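Local coordinates for DNA mismatch repair protein PMS1 (PDB 3H4L) that binds ATP through a GHKL-type ATPase domain and acts in DNA mismatch repair, probably coupling nucleotide binding to conformational change, at residues Cys59-Asp64 with Lys143-Leu148; Asp64-Ser69 with Leu111-Thr116; Ala122-Tyr127 with Ser135-Ser140. All coordinates share one frame; numbering follows the deposited sequence.

Interaction 1: Cys59-Asp64 with Lys143-Leu148. With ANP (phosphoaminophosphonic acid-adenylate ester), chain E.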
loop_
_atom_site.group_PDB
_atom_site.type_symbol
_atom_site.label_atom_id
_atom_site.label_comp_id
_atom_site.label_asym_id
_atom_site.label_seq_id
_atom_site.Cartn_x
_atom_site.Cartn_y
_atom_site.Cartn_z
ATOM N N CYS B 59 12.033 -9.304 3.389
ATOM C CA CYS B 59 12.261 -9.581 1.984
ATOM C C CYS B 59 12.244 -11.088 1.749
ATOM O O CYS B 59 13.057 -11.825 2.327
ATOM C CB CYS B 59 13.594 -8.983 1.533
ATOM S SG CYS B 59 13.846 -9.093 -0.232
ATOM N N SER B 60 11.301 -11.535 0.915
ATOM C CA SER B 60 11.141 -12.952 0.599
ATOM C C SER B 60 11.355 -13.260 -0.866
ATOM O O SER B 60 10.771 -12.612 -1.738
ATOM C CB SER B 60 9.745 -13.452 0.988
ATOM O OG SER B 60 9.703 -13.860 2.337
ATOM N N ASP B 61 12.182 -14.262 -1.135
ATOM C CA ASP B 61 12.451 -14.654 -2.504
ATOM C C ASP B 61 12.434 -16.173 -2.629
ATOM O O ASP B 61 12.427 -16.894 -1.627
ATOM C CB ASP B 61 13.812 -14.119 -2.944
ATOM C CG ASP B 61 14.957 -14.726 -2.165
ATOM O OD1 ASP B 61 15.038 -15.972 -2.083
ATOM O OD2 ASP B 61 15.792 -13.958 -1.638
ATOM N N ASN B 62 12.429 -16.655 -3.868
ATOM C CA ASN B 62 12.444 -18.085 -4.122
ATOM C C ASN B 62 13.800 -18.451 -4.737
ATOM O O ASN B 62 13.905 -19.346 -5.575
ATOM C CB ASN B 62 11.290 -18.463 -5.057
ATOM C CG ASN B 62 11.291 -17.662 -6.346
ATOM O OD1 ASN B 62 12.144 -16.791 -6.551
ATOM N ND2 ASN B 62 10.328 -17.952 -7.226
ATOM N N GLY B 63 14.842 -17.750 -4.304
ATOM C CA GLY B 63 16.170 -18.004 -4.825
ATOM C C GLY B 63 16.793 -19.300 -4.341
ATOM O O GLY B 63 16.136 -20.145 -3.740
ATOM N N ASP B 64 18.088 -19.431 -4.595
ATOM C CA ASP B 64 18.848 -20.617 -4.228
ATOM C C ASP B 64 18.975 -20.876 -2.735
ATOM O O ASP B 64 19.361 -21.971 -2.340
ATOM C CB ASP B 64 20.242 -20.538 -4.851
ATOM C CG ASP B 64 20.190 -20.413 -6.362
ATOM O OD1 ASP B 64 21.225 -20.083 -6.973
ATOM O OD2 ASP B 64 19.106 -20.653 -6.937
ATOM N N LYS B 143 11.533 -23.319 -1.511
ATOM C CA LYS B 143 12.884 -22.886 -1.857
ATOM C C LYS B 143 13.002 -21.371 -1.718
ATOM O O LYS B 143 12.071 -20.637 -2.038
ATOM C CB LYS B 143 13.220 -23.293 -3.294
ATOM C CG LYS B 143 14.698 -23.151 -3.656
ATOM C CD LYS B 143 14.929 -23.327 -5.156
ATOM C CE LYS B 143 14.197 -22.250 -5.957
ATOM N NZ LYS B 143 14.474 -22.297 -7.424
ATOM N N GLY B 144 14.142 -20.901 -1.230
ATOM C CA GLY B 144 14.309 -19.467 -1.091
ATOM C C GLY B 144 14.759 -18.999 0.275
ATOM O O GLY B 144 15.145 -19.796 1.140
ATOM N N THR B 145 14.697 -17.691 0.475
ATOM C CA THR B 145 15.122 -17.109 1.731
ATOM C C THR B 145 14.233 -15.940 2.116
ATOM O O THR B 145 13.682 -15.248 1.250
ATOM C CB THR B 145 16.574 -16.623 1.610
ATOM O OG1 THR B 145 17.402 -17.721 1.207
ATOM C CG2 THR B 145 17.077 -16.064 2.929
ATOM N N THR B 146 14.090 -15.739 3.423
ATOM C CA THR B 146 13.303 -14.642 3.972
ATOM C C THR B 146 14.190 -13.890 4.966
ATOM O O THR B 146 14.636 -14.460 5.968
ATOM C CB THR B 146 12.054 -15.147 4.735
ATOM O OG1 THR B 146 11.177 -15.834 3.844
ATOM C CG2 THR B 146 11.304 -13.987 5.341
ATOM N N VAL B 147 14.465 -12.623 4.688
ATOM C CA VAL B 147 15.281 -11.822 5.595
ATOM C C VAL B 147 14.378 -10.779 6.261
ATOM O O VAL B 147 13.630 -10.041 5.592
ATOM C CB VAL B 147 16.440 -11.115 4.851
ATOM C CG1 VAL B 147 17.372 -10.430 5.853
ATOM C CG2 VAL B 147 17.221 -12.124 4.031
ATOM N N LEU B 148 14.433 -10.729 7.584
ATOM C CA LEU B 148 13.615 -9.784 8.318
ATOM C C LEU B 148 14.472 -8.819 9.127
ATOM O O LEU B 148 15.217 -9.236 10.015
ATOM C CB LEU B 148 12.677 -10.536 9.264
ATOM C CG LEU B 148 11.746 -9.636 10.079
ATOM C CD1 LEU B 148 10.716 -9.015 9.138
ATOM C CD2 LEU B 148 11.052 -10.437 11.184
HETATM P PG ANP E . 27.370 -7.298 -1.846
HETATM O O1G ANP E . 26.160 -7.040 -1.046
HETATM O O2G ANP E . 27.071 -7.622 -3.221
HETATM O O3G ANP E . 28.408 -6.209 -1.800
HETATM P PB ANP E . 27.288 -9.872 -0.601
HETATM O O1B ANP E . 28.230 -11.027 -0.580
HETATM O O2B ANP E . 25.997 -10.108 -1.222
HETATM N N3B ANP E . 28.065 -8.605 -1.199
HETATM P PA ANP E . 25.771 -9.342 1.826
HETATM O O1A ANP E . 24.797 -8.587 1.065
HETATM O O2A ANP E . 26.081 -8.962 3.236
HETATM O O3A ANP E . 27.083 -9.488 0.927
HETATM O "O5'" ANP E . 25.242 -10.823 2.091
HETATM C "C5'" ANP E . 26.165 -11.825 1.891
HETATM C "C4'" ANP E . 25.986 -13.289 1.994
HETATM O "O4'" ANP E . 24.718 -13.610 2.594
HETATM C "C3'" ANP E . 25.902 -13.574 0.532
HETATM O "O3'" ANP E . 27.217 -13.678 -0.024
HETATM C "C2'" ANP E . 25.026 -14.791 0.494
HETATM O "O2'" ANP E . 25.877 -15.919 0.582
HETATM C "C1'" ANP E . 24.089 -14.532 1.718
HETATM N N9 ANP E . 22.734 -13.957 1.467
HETATM C C8 ANP E . 22.173 -12.737 1.812
HETATM N N7 ANP E . 20.943 -12.533 1.443
HETATM C C5 ANP E . 20.632 -13.709 0.787
HETATM C C6 ANP E . 19.455 -14.210 0.111
HETATM N N6 ANP E . 18.343 -13.491 0.030
HETATM N N1 ANP E . 19.456 -15.479 -0.471
HETATM C C2 ANP E . 20.586 -16.263 -0.410
HETATM N N3 ANP E . 21.745 -15.887 0.203
HETATM C C4 ANP E . 21.718 -14.604 0.772
HETATM O O HOH W 1 17.401 -17.221 -1.799
#
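Lys143 opens the second segment by laying its side chain along the turn Asn62-Gly63; CG is anti to the backbone N (chi1 -168°) and the bend at chi3 carries CE to 2.9 Å from Asn62 O. Gly144 follows with phi of 128°, and its CA donates C-H...O contacts to Asp61 O and Gly63 O; a CB at this position would clash with Asp61 O. Thr145 faces the adenine of ANP. Its backbone N is 3.1 Å from Asp61 OD1, a bent hydrogen bond that meets the carboxylate from above its plane, while Thr145 O takes a straighter one from Asp61 N. Gly63 N also binds Asp61 OD1, closing an Asx turn, and a water bridges Asp61 OD1 to Thr145 OG1, which is also hydrogen-bonded to Thr115 OG1 of strand 110-116. Asp61 OD2, the other oxygen, accepts from ANP N6 at 3.1 Å and from Ser37 OG. Thr146 lies on the other face of the sheet, its OG1 2.9 Å from Ser60 OG. Val147 pairs with Cys59 through two nearly straight bonds in the carbonyl planes, Cys59 N to Val147 O at 2.8 Å being one, and both side chains pack on Leu33 of helix 26-39. An alanine in place of Asp61 would probably weaken adenine recognition and loosen the turn, since the acceptors for ANP N6, Gly63 N and the water go with the carboxylate. In this GHKL ATPase sheet an acceptor facing the N6 donor would favour adenine, and the several N-H and O-H donors around the carboxylate would probably keep it ionised.

Interaction 2: Asp64-Ser69 with Leu111-Thr116. With ANP (phosphoaminophosphonic acid-adenylate ester), chain E.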
loop_
_atom_site.group_PDB
_atom_site.type_symbol
_atom_site.label_atom_id
_atom_site.label_comp_id
_atom_site.label_asym_id
_atom_site.label_seq_id
_atom_site.Cartn_x
_atom_site.Cartn_y
_atom_site.Cartn_z
ATOM N N ASP B 64 18.088 -19.431 -4.595
ATOM C CA ASP B 64 18.848 -20.617 -4.228
ATOM C C ASP B 64 18.975 -20.876 -2.735
ATOM O O ASP B 64 19.361 -21.971 -2.340
ATOM C CB ASP B 64 20.242 -20.538 -4.851
ATOM C CG ASP B 64 20.190 -20.413 -6.362
ATOM O OD1 ASP B 64 21.225 -20.083 -6.973
ATOM O OD2 ASP B 64 19.106 -20.653 -6.937
ATOM N N GLY B 65 18.655 -19.887 -1.903
ATOM C CA GLY B 65 18.758 -20.092 -0.466
ATOM C C GLY B 65 20.194 -20.055 0.029
ATOM O O GLY B 65 21.119 -19.931 -0.764
ATOM N N ILE B 66 20.388 -20.179 1.338
ATOM C CA ILE B 66 21.724 -20.121 1.926
ATOM C C ILE B 66 22.249 -21.494 2.337
ATOM O O ILE B 66 21.558 -22.246 3.014
ATOM C CB ILE B 66 21.727 -19.227 3.195
ATOM C CG1 ILE B 66 21.153 -17.849 2.868
ATOM C CG2 ILE B 66 23.144 -19.107 3.755
ATOM C CD1 ILE B 66 20.740 -17.061 4.103
ATOM N N ASP B 67 23.480 -21.809 1.956
ATOM C CA ASP B 67 24.058 -23.089 2.324
ATOM C C ASP B 67 24.195 -23.186 3.843
ATOM O O ASP B 67 24.780 -22.316 4.480
ATOM C CB ASP B 67 25.425 -23.250 1.661
ATOM C CG ASP B 67 26.067 -24.604 1.947
ATOM O OD1 ASP B 67 26.795 -25.092 1.056
ATOM O OD2 ASP B 67 25.870 -25.172 3.050
ATOM N N PRO B 68 23.658 -24.259 4.441
ATOM C CA PRO B 68 23.722 -24.469 5.889
ATOM C C PRO B 68 25.118 -24.305 6.468
ATOM O O PRO B 68 25.263 -23.973 7.647
ATOM C CB PRO B 68 23.208 -25.899 6.056
ATOM C CG PRO B 68 22.213 -26.011 4.960
ATOM C CD PRO B 68 22.934 -25.366 3.790
ATOM N N SER B 69 26.139 -24.542 5.651
ATOM C CA SER B 69 27.513 -24.432 6.126
ATOM C C SER B 69 27.911 -22.981 6.325
ATOM O O SER B 69 28.875 -22.702 7.036
ATOM C CB SER B 69 28.480 -25.094 5.147
ATOM O OG SER B 69 28.458 -24.447 3.890
ATOM N N LEU B 111 18.525 -8.865 13.152
ATOM C CA LEU B 111 18.450 -9.635 11.909
ATOM C C LEU B 111 17.992 -11.078 12.085
ATOM O O LEU B 111 18.529 -11.804 12.910
ATOM C CB LEU B 111 19.812 -9.640 11.200
ATOM C CG LEU B 111 19.851 -10.326 9.823
ATOM C CD1 LEU B 111 19.008 -9.517 8.824
ATOM C CD2 LEU B 111 21.301 -10.454 9.328
ATOM N N SER B 112 17.002 -11.488 11.301
ATOM C CA SER B 112 16.497 -12.857 11.336
ATOM C C SER B 112 16.460 -13.390 9.916
ATOM O O SER B 112 16.213 -12.640 8.966
ATOM C CB SER B 112 15.084 -12.921 11.910
ATOM O OG SER B 112 15.081 -12.548 13.267
ATOM N N VAL B 113 16.684 -14.690 9.771
ATOM C CA VAL B 113 16.668 -15.316 8.453
ATOM C C VAL B 113 15.982 -16.685 8.488
ATOM O O VAL B 113 16.140 -17.440 9.448
ATOM C CB VAL B 113 18.110 -15.512 7.925
ATOM C CG1 VAL B 113 18.092 -16.243 6.589
ATOM C CG2 VAL B 113 18.797 -14.165 7.780
ATOM N N ILE B 114 15.195 -16.985 7.460
ATOM C CA ILE B 114 14.546 -18.291 7.344
ATOM C C ILE B 114 14.941 -18.746 5.939
ATOM O O ILE B 114 14.555 -18.118 4.948
ATOM C CB ILE B 114 13.009 -18.205 7.460
ATOM C CG1 ILE B 114 12.611 -17.709 8.857
ATOM C CG2 ILE B 114 12.421 -19.583 7.260
ATOM C CD1 ILE B 114 11.114 -17.464 9.058
ATOM N N THR B 115 15.713 -19.825 5.842
ATOM C CA THR B 115 16.185 -20.269 4.534
ATOM C C THR B 115 16.198 -21.783 4.268
ATOM O O THR B 115 15.982 -22.595 5.164
ATOM C CB THR B 115 17.617 -19.713 4.291
ATOM O OG1 THR B 115 18.012 -19.945 2.932
ATOM C CG2 THR B 115 18.615 -20.389 5.232
ATOM N N THR B 116 16.454 -22.145 3.016
ATOM C CA THR B 116 16.522 -23.544 2.633
ATOM C C THR B 116 17.103 -23.797 1.246
ATOM O O THR B 116 16.706 -23.168 0.255
ATOM C CB THR B 116 15.150 -24.212 2.667
ATOM O OG1 THR B 116 15.307 -25.599 2.350
ATOM C CG2 THR B 116 14.213 -23.580 1.636
HETATM P PG ANP E . 27.370 -7.298 -1.846
HETATM O O1G ANP E . 26.160 -7.040 -1.046
HETATM O O2G ANP E . 27.071 -7.622 -3.221
HETATM O O3G ANP E . 28.408 -6.209 -1.800
HETATM P PB ANP E . 27.288 -9.872 -0.601
HETATM O O1B ANP E . 28.230 -11.027 -0.580
HETATM O O2B ANP E . 25.997 -10.108 -1.222
HETATM N N3B ANP E . 28.065 -8.605 -1.199
HETATM P PA ANP E . 25.771 -9.342 1.826
HETATM O O1A ANP E . 24.797 -8.587 1.065
HETATM O O2A ANP E . 26.081 -8.962 3.236
HETATM O O3A ANP E . 27.083 -9.488 0.927
HETATM O "O5'" ANP E . 25.242 -10.823 2.091
HETATM C "C5'" ANP E . 26.165 -11.825 1.891
HETATM C "C4'" ANP E . 25.986 -13.289 1.994
HETATM O "O4'" ANP E . 24.718 -13.610 2.594
HETATM C "C3'" ANP E . 25.902 -13.574 0.532
HETATM O "O3'" ANP E . 27.217 -13.678 -0.024
HETATM C "C2'" ANP E . 25.026 -14.791 0.494
HETATM O "O2'" ANP E . 25.877 -15.919 0.582
HETATM C "C1'" ANP E . 24.089 -14.532 1.718
HETATM N N9 ANP E . 22.734 -13.957 1.467
HETATM C C8 ANP E . 22.173 -12.737 1.812
HETATM N N7 ANP E . 20.943 -12.533 1.443
HETATM C C5 ANP E . 20.632 -13.709 0.787
HETATM C C6 ANP E . 19.455 -14.210 0.111
HETATM N N6 ANP E . 18.343 -13.491 0.030
HETATM N N1 ANP E . 19.456 -15.479 -0.471
HETATM C C2 ANP E . 20.586 -16.263 -0.410
HETATM N N3 ANP E . 21.745 -15.887 0.203
HETATM C C4 ANP E . 21.718 -14.604 0.772
#
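Thr115 holds OG1 anti to its backbone N (chi1 -170°), which places the hydroxyl toward the loop, while Ile66 sets CG1 beside its own N (chi1 -54°) and extends through chi2, so that CD1 reaches the strand. This is one side of the nucleotide pocket of the GHKL fold, where the loop following strand 56-61 meets strand 110-116 of the sheet. Ile66 N donates to Thr115 OG1 at 2.9 Å, with an N-H...O angle of 160°. The same hydroxyl is hydrogen-bonded to Thr145 OG1 and more weakly to Gly144 O, so it ties the loop to two neighbouring strands. Gly65 passes close by at a positive phi, its CA 3.5 Å from Thr115 OG1; a CB there would run into Thr116 O. The Ile66 side chain crosses that of Thr115 at about a right angle, Ile66 CB standing 3.9 Å from Thr115 CG2. On the ligand side Ile66 CG1 approaches ANP N3 at 3.4 Å, and Gly65 O lies 3.7 Å from ANP C2, so this short piece of loop borders the adenine. Toward the strand, Ile66 and Val113 meet tip to tip, Ile66 CD1 3.7 Å from Val113 CG1.

Interaction 3: Ala122-Tyr127 with Ser135-Ser140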
loop_
_atom_site.group_PDB
_atom_site.type_symbol
_atom_site.label_atom_id
_atom_site.label_comp_id
_atom_site.label_asym_id
_atom_site.label_seq_id
_atom_site.Cartn_x
_atom_site.Cartn_y
_atom_site.Cartn_z
ATOM N N ALA B 122 13.657 -26.470 6.446
ATOM C CA ALA B 122 14.233 -25.141 6.533
ATOM C C ALA B 122 14.674 -24.788 7.937
ATOM O O ALA B 122 14.371 -25.501 8.899
ATOM C CB ALA B 122 13.228 -24.106 6.028
ATOM N N ASP B 123 15.393 -23.676 8.038
ATOM C CA ASP B 123 15.883 -23.194 9.318
ATOM C C ASP B 123 15.537 -21.726 9.527
ATOM O O ASP B 123 15.365 -20.965 8.570
ATOM C CB ASP B 123 17.403 -23.368 9.397
ATOM C CG ASP B 123 17.826 -24.818 9.348
ATOM O OD1 ASP B 123 17.564 -25.557 10.333
ATOM O OD2 ASP B 123 18.414 -25.212 8.319
ATOM N N LYS B 124 15.419 -21.341 10.791
ATOM C CA LYS B 124 15.136 -19.969 11.158
ATOM C C LYS B 124 16.317 -19.589 12.007
ATOM O O LYS B 124 16.611 -20.252 12.998
ATOM C CB LYS B 124 13.854 -19.873 11.969
ATOM C CG LYS B 124 13.544 -18.473 12.455
ATOM C CD LYS B 124 12.052 -18.288 12.599
ATOM C CE LYS B 124 11.745 -17.303 13.694
ATOM N NZ LYS B 124 12.342 -17.820 14.955
ATOM N N LEU B 125 17.009 -18.534 11.604
ATOM C CA LEU B 125 18.192 -18.081 12.320
ATOM C C LEU B 125 18.023 -16.691 12.923
ATOM O O LEU B 125 17.477 -15.791 12.291
ATOM C CB LEU B 125 19.384 -18.082 11.367
ATOM C CG LEU B 125 19.663 -19.418 10.678
ATOM C CD1 LEU B 125 20.472 -19.184 9.417
ATOM C CD2 LEU B 125 20.396 -20.344 11.633
ATOM N N GLU B 126 18.476 -16.536 14.157
ATOM C CA GLU B 126 18.423 -15.251 14.842
ATOM C C GLU B 126 19.882 -14.872 15.074
ATOM O O GLU B 126 20.624 -15.624 15.712
ATOM C CB GLU B 126 17.725 -15.382 16.195
ATOM C CG GLU B 126 16.286 -15.854 16.130
ATOM C CD GLU B 126 15.317 -14.763 15.700
ATOM O OE1 GLU B 126 14.116 -15.071 15.514
ATOM O OE2 GLU B 126 15.748 -13.598 15.553
ATOM N N TYR B 127 20.311 -13.733 14.543
ATOM C CA TYR B 127 21.688 -13.297 14.749
ATOM C C TYR B 127 21.720 -12.115 15.697
ATOM O O TYR B 127 20.893 -11.204 15.584
ATOM C CB TYR B 127 22.331 -12.846 13.444
ATOM C CG TYR B 127 22.457 -13.907 12.394
ATOM C CD1 TYR B 127 21.467 -14.084 11.432
ATOM C CD2 TYR B 127 23.599 -14.691 12.322
ATOM C CE1 TYR B 127 21.622 -15.011 10.415
ATOM C CE2 TYR B 127 23.764 -15.614 11.318
ATOM C CZ TYR B 127 22.780 -15.773 10.364
ATOM O OH TYR B 127 22.973 -16.697 9.360
ATOM N N SER B 135 20.032 -18.338 18.178
ATOM C CA SER B 135 19.070 -19.434 18.137
ATOM C C SER B 135 18.750 -19.912 16.727
ATOM O O SER B 135 18.455 -19.114 15.826
ATOM C CB SER B 135 17.767 -19.036 18.819
ATOM O OG SER B 135 16.878 -18.449 17.891
ATOM N N LYS B 136 18.794 -21.232 16.565
ATOM C CA LYS B 136 18.521 -21.908 15.299
ATOM C C LYS B 136 17.278 -22.771 15.528
ATOM O O LYS B 136 17.298 -23.687 16.349
ATOM C CB LYS B 136 19.729 -22.766 14.943
ATOM C CG LYS B 136 19.630 -23.585 13.680
ATOM C CD LYS B 136 20.946 -24.331 13.514
ATOM C CE LYS B 136 20.947 -25.274 12.329
ATOM N NZ LYS B 136 22.282 -25.945 12.194
ATOM N N THR B 137 16.203 -22.468 14.802
ATOM C CA THR B 137 14.925 -23.176 14.941
ATOM C C THR B 137 14.509 -23.940 13.680
ATOM O O THR B 137 14.590 -23.408 12.570
ATOM C CB THR B 137 13.797 -22.175 15.280
ATOM O OG1 THR B 137 14.136 -21.454 16.472
ATOM C CG2 THR B 137 12.476 -22.895 15.485
ATOM N N THR B 138 14.041 -25.175 13.854
ATOM C CA THR B 138 13.609 -25.994 12.724
ATOM C C THR B 138 12.260 -25.514 12.207
ATOM O O THR B 138 11.344 -25.275 12.993
ATOM C CB THR B 138 13.466 -27.474 13.116
ATOM O OG1 THR B 138 14.705 -27.959 13.657
ATOM C CG2 THR B 138 13.084 -28.306 11.886
ATOM N N THR B 139 12.132 -25.384 10.891
ATOM C CA THR B 139 10.889 -24.915 10.281
ATOM C C THR B 139 10.826 -25.422 8.855
ATOM O O THR B 139 11.687 -26.181 8.417
ATOM C CB THR B 139 10.845 -23.376 10.208
ATOM O OG1 THR B 139 11.327 -22.831 11.438
ATOM C CG2 THR B 139 9.423 -22.882 9.977
ATOM N N SER B 140 9.813 -24.985 8.123
ATOM C CA SER B 140 9.672 -25.387 6.736
ATOM C C SER B 140 9.372 -24.167 5.899
ATOM O O SER B 140 8.891 -23.156 6.407
ATOM C CB SER B 140 8.512 -26.368 6.566
ATOM O OG SER B 140 7.265 -25.686 6.634
HETATM O O HOH W 2 15.362 -19.017 16.005
#
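Leu125 lies alongside Lys136, both side chains pointing the same way, with Leu125 CD2 3.9 Å from Lys136 CG. The two belong to a beta hairpin, strands 121-127 and 133-140, the latter being the outermost strand at one end of the ATPase sheet. Lys136 is extended, and its CE comes within 3.9 Å of Asp123 OD1 on the same face, though the two charges stay apart; Asp123 OD2 binds Tyr71 OH instead. The ladder alternates hydrogen-bonded and non-hydrogen-bonded pairs: Lys124 and Thr137 exchange two backbone bonds in the carbonyl planes, Thr137 N to Lys124 O at 2.9 Å. At the Ala122-Thr139 end both donors sit above the carbonyl planes. The opposite face carries a charged pair. Lys124 bends at chi4 (-58°) to bring NZ to Glu126 OE1, a weak salt bridge of 3.3 Å, while Glu126 OE2 is taken by Ser112 OG. Ser135 OG, in the crowded position between its backbone N and carbonyl carbon, presses against Glu126 CG at 3.2 Å. A water joins this face together, lying 2.5 Å from Ser135 OG and 2.8 Å from Thr137 OG1.

How the interactions relate
All three contacts reach one sheet, crossed in the order 133-140, 121-127, 110-116, 144-150, 56-61; interaction 2 lays a loop against it. Interactions 1 and 2 are buried, share Asp64 and both touch ANP; Thr146 N to Ile114 O joins their strands. Interaction 1 recognises adenine through a carboxylate, whereas interaction 2 borders it with an isoleucine side chain and a glycine carbonyl. Interaction 3, at the sheet's end, is only partly buried and makes no ligand contact, relying on backbone hydrogen bonds between the strands, with lysine, glutamate and threonine side chains and a water on its faces. It joins interaction 2 through Leu125 N to Val113 O. Along the chain, interactions 2 and 3 both nest within the loop that interaction 1 closes.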